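Local coordinates for exopolysaccharide biosynthesis protein (Pantoea stewartii subsp. stewartii DC283, PDB 6TGF) that modifies the glycan of bacterial biofilms, probably as a hydrolase, and folds as a parallel beta-helix resembling bacteriophage tailspikes, at residues B[46-51]-B[178-183]; B[87-92]-B[122-127]; B[463-468]-B[484-489]; B[470-475]-B[490-495]; B[545-550]-B[629-634]. All coordinates share one frame; numbering follows the deposited sequence.

Contact 1 of 5, residues B[46-51]-B[178-183]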
# COMPACT_ATOMS: atom_id res chain seq x y z
N GLY B 46 63.20 9.76 -20.30
CA GLY B 46 61.75 9.97 -20.46
C GLY B 46 61.17 9.22 -21.64
O GLY B 46 59.93 9.20 -21.76
N ASP B 47 62.01 8.64 -22.50
CA ASP B 47 61.57 7.80 -23.65
C ASP B 47 60.96 6.50 -23.11
O ASP B 47 61.49 5.98 -22.10
CB ASP B 47 62.72 7.53 -24.63
CG ASP B 47 63.01 8.68 -25.58
OD1 ASP B 47 62.52 9.80 -25.32
OD2 ASP B 47 63.73 8.45 -26.57
N VAL B 48 59.89 6.02 -23.74
CA VAL B 48 59.08 4.84 -23.29
C VAL B 48 58.73 3.99 -24.50
O VAL B 48 58.87 4.44 -25.64
CB VAL B 48 57.81 5.28 -22.54
CG1 VAL B 48 58.13 6.12 -21.31
CG2 VAL B 48 56.84 6.03 -23.46
N PRO B 49 58.28 2.73 -24.30
CA PRO B 49 57.65 1.96 -25.38
C PRO B 49 56.33 2.61 -25.81
O PRO B 49 55.40 2.59 -25.03
CB PRO B 49 57.42 0.57 -24.76
CG PRO B 49 58.32 0.53 -23.55
CD PRO B 49 58.39 1.96 -23.06
N ILE B 50 56.31 3.20 -27.01
CA ILE B 50 55.12 3.92 -27.58
C ILE B 50 54.26 2.93 -28.37
O ILE B 50 53.04 3.19 -28.50
CB ILE B 50 55.53 5.14 -28.43
CG1 ILE B 50 56.36 4.76 -29.66
CG2 ILE B 50 56.25 6.17 -27.57
CD1 ILE B 50 56.31 5.79 -30.77
N LEU B 51 54.86 1.86 -28.90
CA LEU B 51 54.16 0.79 -29.67
C LEU B 51 54.77 -0.58 -29.32
O LEU B 51 56.01 -0.70 -29.33
CB LEU B 51 54.30 1.08 -31.17
CG LEU B 51 53.68 2.39 -31.65
CD1 LEU B 51 54.11 2.70 -33.08
CD2 LEU B 51 52.16 2.35 -31.54
N LYS B 178 47.57 -3.67 -21.19
CA LYS B 178 48.91 -3.86 -21.82
C LYS B 178 48.98 -3.13 -23.17
O LYS B 178 50.09 -3.03 -23.72
CB LYS B 178 49.18 -5.36 -22.01
CG LYS B 178 49.53 -6.10 -20.73
CD LYS B 178 49.45 -7.61 -20.86
CE LYS B 178 50.19 -8.33 -19.75
NZ LYS B 178 50.15 -9.80 -19.94
N THR B 179 47.85 -2.64 -23.69
CA THR B 179 47.74 -1.96 -25.01
C THR B 179 47.80 -0.44 -24.81
O THR B 179 46.80 0.12 -24.35
CB THR B 179 46.45 -2.35 -25.74
OG1 THR B 179 46.42 -3.78 -25.85
CG2 THR B 179 46.34 -1.72 -27.11
N ARG B 180 48.93 0.19 -25.15
CA ARG B 180 49.07 1.67 -25.16
C ARG B 180 48.21 2.24 -26.29
O ARG B 180 48.28 1.74 -27.41
CB ARG B 180 50.54 2.08 -25.32
CG ARG B 180 50.75 3.58 -25.50
CD ARG B 180 52.21 3.98 -25.44
NE ARG B 180 52.58 4.55 -24.15
CZ ARG B 180 52.80 5.84 -23.91
NH1 ARG B 180 52.72 6.74 -24.88
NH2 ARG B 180 53.13 6.23 -22.69
N PRO B 181 47.37 3.27 -26.03
CA PRO B 181 46.64 3.94 -27.11
C PRO B 181 47.59 4.54 -28.15
O PRO B 181 48.68 4.96 -27.78
CB PRO B 181 45.87 5.07 -26.39
CG PRO B 181 45.79 4.63 -24.94
CD PRO B 181 47.04 3.81 -24.70
N LEU B 182 47.17 4.56 -29.42
CA LEU B 182 47.93 5.18 -30.54
C LEU B 182 48.06 6.69 -30.29
O LEU B 182 49.16 7.23 -30.53
CB LEU B 182 47.22 4.91 -31.87
CG LEU B 182 47.38 3.50 -32.44
CD1 LEU B 182 46.56 3.33 -33.71
CD2 LEU B 182 48.84 3.18 -32.71
N PHE B 183 46.98 7.32 -29.83
CA PHE B 183 46.88 8.78 -29.57
C PHE B 183 45.79 9.06 -28.53
O PHE B 183 44.99 8.15 -28.24
CB PHE B 183 46.61 9.53 -30.88
CG PHE B 183 45.48 8.97 -31.70
CD1 PHE B 183 44.17 9.32 -31.43
CD2 PHE B 183 45.73 8.09 -32.74
CE1 PHE B 183 43.13 8.80 -32.19
CE2 PHE B 183 44.69 7.57 -33.50
CZ PHE B 183 43.39 7.92 -33.22
O HOH W 1 51.19 5.04 -29.21
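Arg-180 carries most of this contact, laying its aliphatic stem and guanidinium against the strand at 48-51 without a direct hydrogen bond between the two segments. Its CG is anti to the backbone N (chi1 173°), and further out CD packs 3.3 Å from Ile-50 O and 3.5 Å from Pro-49 O. Beyond the bend at chi3 the guanidinium has Val-48 over one face, displaced toward the rim, with CG2 of Val-48 3.8 Å from NH2 of Arg-180; the two side chains run at about a right angle. Purely apolar packing is confined to one methyl pair, CD2 of Leu-51 with CD2 of Leu-182, 3.6 Å apart, where the leucines again cross nearly perpendicularly. The polar link is indirect. Water 1 donates to Ile-50 O (2.7 Å) and Pro-181 O (2.9 Å), though more acceptors surround it than it has protons. Phe-224 of strand 224-228 and Phe-208 also pack on Arg-180. The 178-183 loop thus covers an outermost strand of the head-binding domain at the point where Ile-50 and Leu-51 both face Leu-122, the arrangement of a classic beta bulge.

Contact 2 of 5, residues B[87-92]-B[122-127]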
# COMPACT_ATOMS: atom_id res chain seq x y z
N ILE B 87 62.03 12.43 -35.03
CA ILE B 87 62.77 12.25 -33.74
C ILE B 87 63.31 10.82 -33.69
O ILE B 87 62.81 9.94 -34.38
CB ILE B 87 61.87 12.58 -32.52
CG1 ILE B 87 60.68 11.63 -32.38
CG2 ILE B 87 61.44 14.04 -32.58
CD1 ILE B 87 60.07 11.63 -31.00
N PRO B 88 64.36 10.54 -32.88
CA PRO B 88 64.93 9.20 -32.81
C PRO B 88 63.93 8.16 -32.27
O PRO B 88 63.29 8.42 -31.26
CB PRO B 88 66.14 9.34 -31.87
CG PRO B 88 65.89 10.62 -31.09
CD PRO B 88 65.06 11.50 -32.01
N VAL B 89 63.81 7.04 -32.98
CA VAL B 89 62.99 5.85 -32.60
C VAL B 89 63.94 4.65 -32.50
O VAL B 89 64.75 4.47 -33.43
CB VAL B 89 61.86 5.58 -33.61
CG1 VAL B 89 60.93 4.47 -33.15
CG2 VAL B 89 61.07 6.84 -33.93
N PHE B 90 63.83 3.87 -31.42
CA PHE B 90 64.68 2.69 -31.13
C PHE B 90 63.81 1.43 -31.14
O PHE B 90 62.80 1.39 -30.42
CB PHE B 90 65.41 2.87 -29.80
CG PHE B 90 66.07 4.22 -29.65
CD1 PHE B 90 67.29 4.49 -30.26
CD2 PHE B 90 65.46 5.23 -28.92
CE1 PHE B 90 67.89 5.73 -30.13
CE2 PHE B 90 66.06 6.47 -28.79
CZ PHE B 90 67.27 6.72 -29.39
N LEU B 91 64.20 0.44 -31.96
CA LEU B 91 63.57 -0.91 -32.00
C LEU B 91 64.24 -1.79 -30.95
O LEU B 91 65.46 -2.02 -31.06
CB LEU B 91 63.72 -1.51 -33.40
CG LEU B 91 63.23 -2.95 -33.56
CD1 LEU B 91 61.73 -3.05 -33.34
CD2 LEU B 91 63.60 -3.51 -34.92
N ARG B 92 63.47 -2.24 -29.95
CA ARG B 92 63.90 -3.25 -28.94
C ARG B 92 63.56 -4.65 -29.47
O ARG B 92 62.42 -4.83 -29.94
CB ARG B 92 63.20 -2.99 -27.60
CG ARG B 92 63.51 -4.01 -26.53
CD ARG B 92 62.75 -3.72 -25.25
NE ARG B 92 61.38 -4.20 -25.30
CZ ARG B 92 60.41 -3.84 -24.47
NH1 ARG B 92 60.65 -2.96 -23.51
NH2 ARG B 92 59.19 -4.35 -24.60
N LEU B 122 58.85 -0.33 -30.11
CA LEU B 122 59.39 0.96 -30.61
C LEU B 122 59.43 1.95 -29.44
O LEU B 122 58.34 2.36 -28.99
CB LEU B 122 58.52 1.48 -31.75
CG LEU B 122 58.50 0.63 -33.02
CD1 LEU B 122 57.57 1.22 -34.06
CD2 LEU B 122 59.90 0.47 -33.60
N ILE B 123 60.63 2.28 -28.95
CA ILE B 123 60.85 3.28 -27.87
C ILE B 123 61.11 4.65 -28.51
O ILE B 123 61.91 4.72 -29.47
CB ILE B 123 62.00 2.86 -26.93
CG1 ILE B 123 61.63 1.61 -26.11
CG2 ILE B 123 62.42 4.00 -26.02
CD1 ILE B 123 62.20 0.33 -26.65
N ALA B 124 60.45 5.69 -28.00
CA ALA B 124 60.62 7.11 -28.40
C ALA B 124 60.01 8.01 -27.33
O ALA B 124 59.51 7.48 -26.32
CB ALA B 124 59.97 7.33 -29.75
N ASN B 125 60.06 9.33 -27.54
CA ASN B 125 59.46 10.36 -26.65
C ASN B 125 57.95 10.12 -26.60
O ASN B 125 57.31 10.06 -27.64
CB ASN B 125 59.79 11.77 -27.12
CG ASN B 125 59.50 12.84 -26.09
OD1 ASN B 125 58.57 12.72 -25.30
ND2 ASN B 125 60.28 13.91 -26.11
N PRO B 126 57.34 9.95 -25.40
CA PRO B 126 55.88 9.82 -25.30
C PRO B 126 55.17 11.03 -25.93
O PRO B 126 54.10 10.84 -26.49
CB PRO B 126 55.60 9.73 -23.79
CG PRO B 126 56.88 10.23 -23.13
CD PRO B 126 57.99 9.86 -24.08
N SER B 127 55.77 12.21 -25.83
CA SER B 127 55.37 13.44 -26.57
C SER B 127 55.96 13.38 -27.98
O SER B 127 57.19 13.58 -28.11
CB SER B 127 55.79 14.68 -25.83
OG SER B 127 55.20 15.84 -26.41
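Phe-90 and Ile-123 form a hydrogen-bonded pair of an antiparallel sheet in the head-binding domain, where strand 89-92 runs between strands 98-101 and 121-124. Phe-90 N donates to Ile-123 O at 2.9 Å, and Ile-123 N returns a bond to Phe-90 O at 2.8 Å. The closely packed part surrounds this pair. On the face that carries Phe-90 and Ile-123, the isoleucine buries more surface against the other strand than any other residue here: its CG1 is anti to the carbonyl carbon (chi1 -67°), and CD1 beyond it reaches CB of Arg-92 at 3.6 Å. CD2 of Phe-90 meanwhile rests 3.6 Å from Ile-123 O. The reverse face holds the non-hydrogen-bonded pair Leu-91 and Leu-122, which meet branch to branch, CD1 of Leu-91 4.0 Å from CD2 of Leu-122; CG1 of Val-89 packs against CB of the same Leu-122. Phe-115 of helix 109-117 packs on both leucines.

Toward the other end the pairing gives way to a looser, partly exposed region. Here CD1 of Ile-87 approaches CB of Asn-125 at 3.9 Å, the two side chains crossing at about a right angle. Past this point the chain turns away through an Asx turn, in which Ser-127 N donates to Asn-125 OD1 at 2.9 Å from 39° above the amide carbonyl plane.

Contact 3 of 5, residues B[463-468]-B[484-489]. With EDO (1,2-ethanediol), chain C.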
# COMPACT_ATOMS: atom_id res chain seq x y z
N ALA B 463 -4.22 -8.28 8.88
CA ALA B 463 -4.13 -9.53 8.10
C ALA B 463 -2.80 -10.24 8.37
O ALA B 463 -2.13 -10.66 7.41
CB ALA B 463 -4.30 -9.22 6.63
N LEU B 464 -2.42 -10.38 9.65
CA LEU B 464 -1.32 -11.28 10.09
C LEU B 464 -1.91 -12.68 10.28
O LEU B 464 -2.96 -12.79 10.93
CB LEU B 464 -0.68 -10.75 11.38
CG LEU B 464 0.53 -11.55 11.88
CD1 LEU B 464 1.68 -11.51 10.89
CD2 LEU B 464 0.98 -11.04 13.24
N SER B 465 -1.26 -13.69 9.70
CA SER B 465 -1.63 -15.12 9.84
C SER B 465 -0.46 -15.89 10.47
O SER B 465 0.63 -15.89 9.88
CB SER B 465 -2.01 -15.71 8.51
OG SER B 465 -3.18 -15.08 8.00
N LEU B 466 -0.69 -16.48 11.65
CA LEU B 466 0.22 -17.47 12.29
C LEU B 466 -0.48 -18.84 12.24
O LEU B 466 -1.58 -18.95 12.81
CB LEU B 466 0.51 -17.03 13.73
CG LEU B 466 1.05 -15.61 13.90
CD1 LEU B 466 1.04 -15.20 15.36
CD2 LEU B 466 2.45 -15.49 13.32
N GLU B 467 0.12 -19.81 11.56
CA GLU B 467 -0.43 -21.18 11.39
C GLU B 467 0.63 -22.22 11.78
O GLU B 467 1.73 -22.19 11.20
CB GLU B 467 -0.90 -21.40 9.95
CG GLU B 467 -2.06 -20.51 9.54
CD GLU B 467 -2.83 -20.98 8.32
OE1 GLU B 467 -3.94 -20.45 8.08
OE2 GLU B 467 -2.33 -21.88 7.60
N ASP B 468 0.30 -23.09 12.73
CA ASP B 468 1.12 -24.26 13.15
C ASP B 468 2.50 -23.78 13.63
O ASP B 468 3.50 -24.47 13.34
CB ASP B 468 1.24 -25.28 12.01
CG ASP B 468 1.88 -26.59 12.43
OD1 ASP B 468 1.46 -27.15 13.47
OD2 ASP B 468 2.80 -27.05 11.72
N GLN B 484 -8.34 -8.62 11.79
CA GLN B 484 -8.36 -9.88 10.99
C GLN B 484 -7.07 -10.67 11.24
O GLN B 484 -6.41 -11.07 10.26
CB GLN B 484 -8.56 -9.55 9.51
CG GLN B 484 -9.17 -10.70 8.71
CD GLN B 484 -9.36 -10.35 7.26
OE1 GLN B 484 -10.47 -10.06 6.81
NE2 GLN B 484 -8.27 -10.37 6.50
N THR B 485 -6.72 -10.89 12.51
CA THR B 485 -5.61 -11.79 12.93
C THR B 485 -6.10 -13.24 12.79
O THR B 485 -7.13 -13.58 13.41
CB THR B 485 -5.14 -11.49 14.36
OG1 THR B 485 -4.81 -10.10 14.43
CG2 THR B 485 -3.94 -12.32 14.77
N ASN B 486 -5.39 -14.04 12.00
CA ASN B 486 -5.75 -15.45 11.67
C ASN B 486 -4.77 -16.39 12.39
O ASN B 486 -3.63 -16.52 11.91
CB ASN B 486 -5.75 -15.69 10.16
CG ASN B 486 -6.00 -17.13 9.79
OD1 ASN B 486 -5.38 -17.65 8.87
ND2 ASN B 486 -6.92 -17.78 10.49
N LEU B 487 -5.21 -17.01 13.49
CA LEU B 487 -4.42 -17.99 14.28
C LEU B 487 -5.01 -19.39 14.08
O LEU B 487 -6.18 -19.59 14.43
CB LEU B 487 -4.46 -17.58 15.76
CG LEU B 487 -4.16 -16.11 16.05
CD1 LEU B 487 -4.35 -15.80 17.53
CD2 LEU B 487 -2.76 -15.73 15.60
N GLN B 488 -4.21 -20.31 13.51
CA GLN B 488 -4.59 -21.73 13.28
C GLN B 488 -3.56 -22.64 13.95
O GLN B 488 -2.42 -22.19 14.18
CB GLN B 488 -4.65 -22.04 11.78
CG GLN B 488 -5.48 -21.04 10.97
CD GLN B 488 -6.96 -21.34 11.01
OE1 GLN B 488 -7.72 -20.66 11.70
NE2 GLN B 488 -7.37 -22.35 10.28
N SER B 489 -3.97 -23.88 14.26
CA SER B 489 -3.10 -25.00 14.70
C SER B 489 -2.29 -24.61 15.95
O SER B 489 -1.08 -24.92 15.99
CB SER B 489 -2.20 -25.45 13.58
OG SER B 489 -2.89 -25.44 12.34
C1 EDO C . -10.04 -15.80 12.93
O1 EDO C . -9.37 -16.32 11.80
C2 EDO C . -9.99 -16.70 14.11
O2 EDO C . -8.68 -16.99 14.55
O HOH W 2 -3.81 -9.15 11.81
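Leu-466 and Leu-487 lie side by side and point the same way, stacked on successive coils of the parallel beta-helix. CD1 of Leu-466 is 3.8 Å from CD2 of Leu-487, and Ile-445, Leu-473 and Ile-493 also pack around Leu-466. The strand segments are only 3° from parallel and exchange backbone bonds such as Asn-486 N to Leu-464 O at 2.9 Å.

The opposite face is polar. Glu-467 and Gln-488 also run alongside each other in the same direction, touching through their aliphatic parts, with the carboxylate and amide planes turned 38° apart; CG of Glu-467 is 3.7 Å from CG of Gln-488. Against Asn-486 the same glutamate lies aslant, its carboxylate 76° from the amide plane; Glu-467 OE1 and Asn-486 OD1, both acceptors, stand 3.2 Å apart without a hydrogen bond. Ser-465 OG lies 3.4 Å from CB of Asn-486, with at most a weak bond to its OD1. Gln-437 of the second subunit packs on both Ser-465 and Asn-486, bringing this face to the subunit interface.

At the strand ends Ala-463 lies beside Gln-484 and Asp-468 beside Ser-489, all four with left-handed backbone angles. The carboxylate of Asp-468 bonds His-447. Asn-486 offers ND2 weakly to Gln-488 OE1 and, at 3.1 Å, to O1 of a bound 1,2-ethanediol, probably from the crystallisation liquor.

Contact 4 of 5, residues B[470-475]-B[490-495]. With EDO (1,2-ethanediol), chain D.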
# COMPACT_ATOMS: atom_id res chain seq x y z
N LYS B 470 5.06 -23.28 16.67
CA LYS B 470 5.32 -24.00 17.95
C LYS B 470 5.08 -23.05 19.13
O LYS B 470 4.39 -23.46 20.08
CB LYS B 470 6.75 -24.54 17.97
CG LYS B 470 7.08 -25.43 19.17
CD LYS B 470 8.50 -25.93 19.18
CE LYS B 470 8.82 -26.74 20.41
NZ LYS B 470 10.17 -27.35 20.33
N ASN B 471 5.64 -21.84 19.07
CA ASN B 471 5.63 -20.85 20.17
C ASN B 471 4.80 -19.64 19.76
O ASN B 471 4.56 -19.42 18.57
CB ASN B 471 7.05 -20.45 20.56
CG ASN B 471 7.86 -21.61 21.09
OD1 ASN B 471 7.47 -22.25 22.07
ND2 ASN B 471 8.98 -21.90 20.45
N PRO B 472 4.31 -18.83 20.72
CA PRO B 472 3.61 -17.59 20.39
C PRO B 472 4.55 -16.49 19.89
O PRO B 472 5.72 -16.53 20.22
CB PRO B 472 2.97 -17.17 21.73
CG PRO B 472 3.90 -17.75 22.77
CD PRO B 472 4.39 -19.06 22.18
N LEU B 473 4.02 -15.56 19.09
CA LEU B 473 4.66 -14.25 18.82
C LEU B 473 4.70 -13.49 20.15
O LEU B 473 3.61 -13.23 20.71
CB LEU B 473 3.85 -13.49 17.76
CG LEU B 473 4.29 -12.05 17.49
CD1 LEU B 473 5.71 -11.99 16.95
CD2 LEU B 473 3.33 -11.37 16.53
N ILE B 474 5.90 -13.20 20.66
CA ILE B 474 6.09 -12.49 21.96
C ILE B 474 5.81 -11.00 21.75
O ILE B 474 6.57 -10.36 20.99
CB ILE B 474 7.51 -12.74 22.53
CG1 ILE B 474 7.81 -14.24 22.69
CG2 ILE B 474 7.71 -11.98 23.83
CD1 ILE B 474 6.94 -14.95 23.69
N ALA B 475 4.75 -10.48 22.37
CA ALA B 475 4.30 -9.07 22.28
C ALA B 475 4.06 -8.51 23.68
O ALA B 475 3.04 -7.81 23.87
CB ALA B 475 3.06 -9.00 21.42
N GLY B 490 -2.93 -23.94 16.92
CA GLY B 490 -2.34 -23.65 18.24
C GLY B 490 -1.36 -22.49 18.23
O GLY B 490 -0.70 -22.28 19.27
N SER B 491 -1.25 -21.76 17.11
CA SER B 491 -0.49 -20.49 17.01
C SER B 491 -1.23 -19.41 17.80
O SER B 491 -2.48 -19.45 17.81
CB SER B 491 -0.30 -20.08 15.58
OG SER B 491 0.25 -21.14 14.81
N TRP B 492 -0.51 -18.49 18.45
CA TRP B 492 -1.13 -17.35 19.18
C TRP B 492 -0.13 -16.20 19.37
O TRP B 492 1.07 -16.39 19.09
CB TRP B 492 -1.75 -17.81 20.50
CG TRP B 492 -0.80 -18.42 21.49
CD1 TRP B 492 -0.11 -19.59 21.36
CD2 TRP B 492 -0.48 -17.90 22.79
NE1 TRP B 492 0.64 -19.82 22.48
CE2 TRP B 492 0.43 -18.81 23.38
CE3 TRP B 492 -0.85 -16.76 23.52
CZ2 TRP B 492 0.97 -18.61 24.65
CZ3 TRP B 492 -0.32 -16.56 24.77
CH2 TRP B 492 0.58 -17.47 25.33
N ILE B 493 -0.64 -15.05 19.81
CA ILE B 493 0.14 -13.83 20.15
C ILE B 493 0.05 -13.62 21.66
O ILE B 493 -1.07 -13.40 22.15
CB ILE B 493 -0.37 -12.60 19.36
CG1 ILE B 493 -0.35 -12.85 17.85
CG2 ILE B 493 0.41 -11.35 19.74
CD1 ILE B 493 -1.16 -11.85 17.05
N ASP B 494 1.19 -13.69 22.36
CA ASP B 494 1.29 -13.44 23.82
C ASP B 494 1.45 -11.92 24.02
O ASP B 494 2.57 -11.42 23.87
CB ASP B 494 2.44 -14.23 24.43
CG ASP B 494 2.48 -14.20 25.95
OD1 ASP B 494 1.78 -13.36 26.54
OD2 ASP B 494 3.22 -15.02 26.53
N ASN B 495 0.34 -11.24 24.34
CA ASN B 495 0.30 -9.77 24.57
C ASN B 495 0.16 -9.50 26.08
O ASN B 495 -0.51 -8.52 26.45
CB ASN B 495 -0.83 -9.12 23.76
CG ASN B 495 -0.72 -7.61 23.66
OD1 ASN B 495 -1.70 -6.93 23.37
ND2 ASN B 495 0.47 -7.06 23.89
C1 EDO D . -6.48 -21.57 17.34
O1 EDO D . -5.16 -21.26 17.74
C2 EDO D . -6.61 -22.94 16.78
O2 EDO D . -6.16 -23.96 17.65
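Pro-472 lies over one face of the Trp-492 indole in a CH-pi contact. CB of Pro-472 sits 3.5 Å from the centroid of the five-membered ring, 15° off its normal, while CG of Pro-472 lies beside the CE2-CZ2 edge of Trp-492, 3.6 Å from CZ2. The two side chains run together in the same direction.

Apolar packing continues on the side of Leu-473 and Ile-493, which lie next to each other with CD2 of Leu-473 4.2 Å from CG1 of Ile-493. CG2 of Ile-493 also meets CB of Ala-475 at 3.9 Å. Leu-464 also packs on Leu-473.

Hydrogen bonds join the short parallel strands: Leu-473 N to Trp-492 O, Asp-494 N to Leu-473 O at 3.0 Å, and Ala-475 N to Asp-494 O at 2.8 Å. Where the pairing ends, the amide of Asn-495 takes over, ND2 donating to Ala-475 O at 2.7 Å nearly along the C=O axis, with that oxygen in the amide plane. ND2 also bonds Ser-478 O, and OD1 bonds Ser-510 OG.

Held on both its nitrogen and its oxygen, the Asn-495 amide should have little freedom to rotate, so a side chain prolongs the bonding between coils beyond the last backbone bond, while the proline covers one face of an indole that remains largely exposed.

Contact 5 of 5, residues B[545-550]-B[629-634]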
# COMPACT_ATOMS: atom_id res chain seq x y z
N TYR B 545 -43.31 -10.99 20.09
CA TYR B 545 -42.07 -11.08 19.28
C TYR B 545 -41.18 -12.20 19.83
O TYR B 545 -41.15 -12.37 21.07
CB TYR B 545 -41.30 -9.76 19.30
CG TYR B 545 -41.83 -8.68 18.40
CD1 TYR B 545 -41.39 -8.55 17.09
CD2 TYR B 545 -42.77 -7.76 18.85
CE1 TYR B 545 -41.86 -7.55 16.26
CE2 TYR B 545 -43.26 -6.76 18.03
CZ TYR B 545 -42.81 -6.65 16.73
OH TYR B 545 -43.29 -5.67 15.91
N GLU B 546 -40.50 -12.93 18.95
CA GLU B 546 -39.30 -13.75 19.31
C GLU B 546 -38.08 -12.84 19.17
O GLU B 546 -37.80 -12.41 18.03
CB GLU B 546 -39.18 -14.99 18.42
CG GLU B 546 -38.08 -15.94 18.87
CD GLU B 546 -37.91 -17.19 18.03
OE1 GLU B 546 -38.77 -17.46 17.18
OE2 GLU B 546 -36.90 -17.90 18.24
N LEU B 547 -37.40 -12.54 20.28
CA LEU B 547 -36.19 -11.68 20.29
C LEU B 547 -35.05 -12.43 19.60
O LEU B 547 -34.62 -11.98 18.52
CB LEU B 547 -35.82 -11.32 21.74
CG LEU B 547 -36.77 -10.36 22.45
CD1 LEU B 547 -36.23 -9.99 23.82
CD2 LEU B 547 -37.02 -9.11 21.63
N ALA B 548 -34.60 -13.55 20.17
CA ALA B 548 -33.44 -14.33 19.68
C ALA B 548 -33.40 -15.72 20.32
O ALA B 548 -34.15 -15.95 21.29
CB ALA B 548 -32.17 -13.57 19.98
N ASN B 549 -32.57 -16.60 19.77
CA ASN B 549 -32.09 -17.84 20.44
C ASN B 549 -30.72 -17.54 21.06
O ASN B 549 -29.79 -17.19 20.29
CB ASN B 549 -32.00 -19.03 19.48
CG ASN B 549 -31.40 -20.25 20.13
OD1 ASN B 549 -31.99 -20.83 21.04
ND2 ASN B 549 -30.23 -20.66 19.67
N LEU B 550 -30.60 -17.65 22.38
CA LEU B 550 -29.33 -17.47 23.13
C LEU B 550 -28.61 -18.82 23.22
O LEU B 550 -29.20 -19.76 23.80
CB LEU B 550 -29.64 -16.93 24.53
CG LEU B 550 -30.37 -15.59 24.59
CD1 LEU B 550 -30.79 -15.27 26.02
CD2 LEU B 550 -29.51 -14.47 24.03
N VAL B 629 -36.12 -16.68 23.55
CA VAL B 629 -36.80 -15.69 24.43
C VAL B 629 -37.86 -14.95 23.61
O VAL B 629 -37.51 -14.39 22.56
CB VAL B 629 -35.78 -14.71 25.06
CG1 VAL B 629 -36.46 -13.65 25.93
CG2 VAL B 629 -34.71 -15.44 25.85
N PHE B 630 -39.11 -14.97 24.09
CA PHE B 630 -40.26 -14.22 23.52
C PHE B 630 -40.67 -13.12 24.50
O PHE B 630 -40.58 -13.34 25.72
CB PHE B 630 -41.44 -15.17 23.25
CG PHE B 630 -41.19 -16.21 22.19
CD1 PHE B 630 -40.42 -17.33 22.47
CD2 PHE B 630 -41.74 -16.10 20.93
CE1 PHE B 630 -40.19 -18.30 21.50
CE2 PHE B 630 -41.52 -17.07 19.96
CZ PHE B 630 -40.74 -18.16 20.25
N ILE B 631 -41.10 -11.96 23.98
CA ILE B 631 -41.64 -10.83 24.78
C ILE B 631 -42.98 -10.38 24.18
O ILE B 631 -43.07 -10.29 22.94
CB ILE B 631 -40.62 -9.66 24.88
CG1 ILE B 631 -40.27 -9.06 23.51
CG2 ILE B 631 -39.38 -10.10 25.62
CD1 ILE B 631 -39.78 -7.63 23.59
N ARG B 632 -43.98 -10.16 25.03
CA ARG B 632 -45.28 -9.55 24.65
C ARG B 632 -45.11 -8.03 24.68
O ARG B 632 -45.29 -7.43 25.76
CB ARG B 632 -46.40 -10.03 25.58
CG ARG B 632 -47.79 -9.65 25.11
CD ARG B 632 -48.88 -10.51 25.72
NE ARG B 632 -50.03 -10.63 24.83
CZ ARG B 632 -51.19 -10.00 24.97
NH1 ARG B 632 -51.41 -9.20 26.00
NH2 ARG B 632 -52.15 -10.19 24.08
N LEU B 633 -44.73 -7.45 23.54
CA LEU B 633 -44.45 -6.00 23.39
C LEU B 633 -45.75 -5.22 23.63
O LEU B 633 -46.76 -5.56 22.98
CB LEU B 633 -43.87 -5.75 21.99
CG LEU B 633 -43.11 -4.44 21.80
CD1 LEU B 633 -41.93 -4.33 22.76
CD2 LEU B 633 -42.63 -4.29 20.37
N ALA B 634 -45.72 -4.25 24.54
CA ALA B 634 -46.89 -3.48 25.03
C ALA B 634 -47.57 -2.75 23.87
O ALA B 634 -46.95 -2.62 22.80
CB ALA B 634 -46.45 -2.50 26.09
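Glu-546 lies across one face of the Phe-630 ring, its neighbour in a non-hydrogen-bonded antiparallel pair. CB meets the ring first, 3.5 Å from CE2 of Phe-630. CG, anti to the backbone N (chi1 -172°), moves over the face and forms a CH-pi contact 3.9 Å from the ring centroid, displaced toward the rim. The chain continues extended, so that CD of Glu-546 passes 3.7 Å from CZ of Phe-630, and at the tip OE1 is the same distance from that CZ. The carboxylate plane is inclined 28° to the ring.

On the reverse face the contacts are between carbon atoms. Leu-547 crosses Ile-631 at about a right angle, with CD1 of Leu-547 3.6 Å from CG2 of Ile-631, and Tyr-545 brings CE2 to CD2 of Leu-633 at 3.5 Å. The strands are joined by a reciprocal pair of backbone bonds between Tyr-545 and Ile-631, each 2.9 Å from N to O, and by Leu-547 N to Val-629 O. Strand 659-664 flanks 543-551 on its other edge. Leu-535, from a second antiparallel sheet, packs on Tyr-545, Leu-547 and Leu-633, an arrangement of two facing sheets consistent with a beta-sandwich following the beta-helix.

Overall arrangement
The five contacts follow the elongated chain from its head-binding domain to the region beyond the beta-helix. Contacts 1 and 2, centres 9 Å apart, share a sheet: strands 48-51 and 121-124 are neighbours, and contact 2 is nested within the loop that contact 1 closes. Contacts 3 and 4, centres about 10 Å apart, join the same consecutive coils on different faces, their segments alternating along the chain. Contact 5 stands alone, its centre about 105 Å from that of contact 1. It is the buried one; the others are partly buried. Parallel pairing in contacts 3 and 4 stacks like positions, whereas contacts 2 and 5 are antiparallel, and contact 1 relies on arginine packing and water.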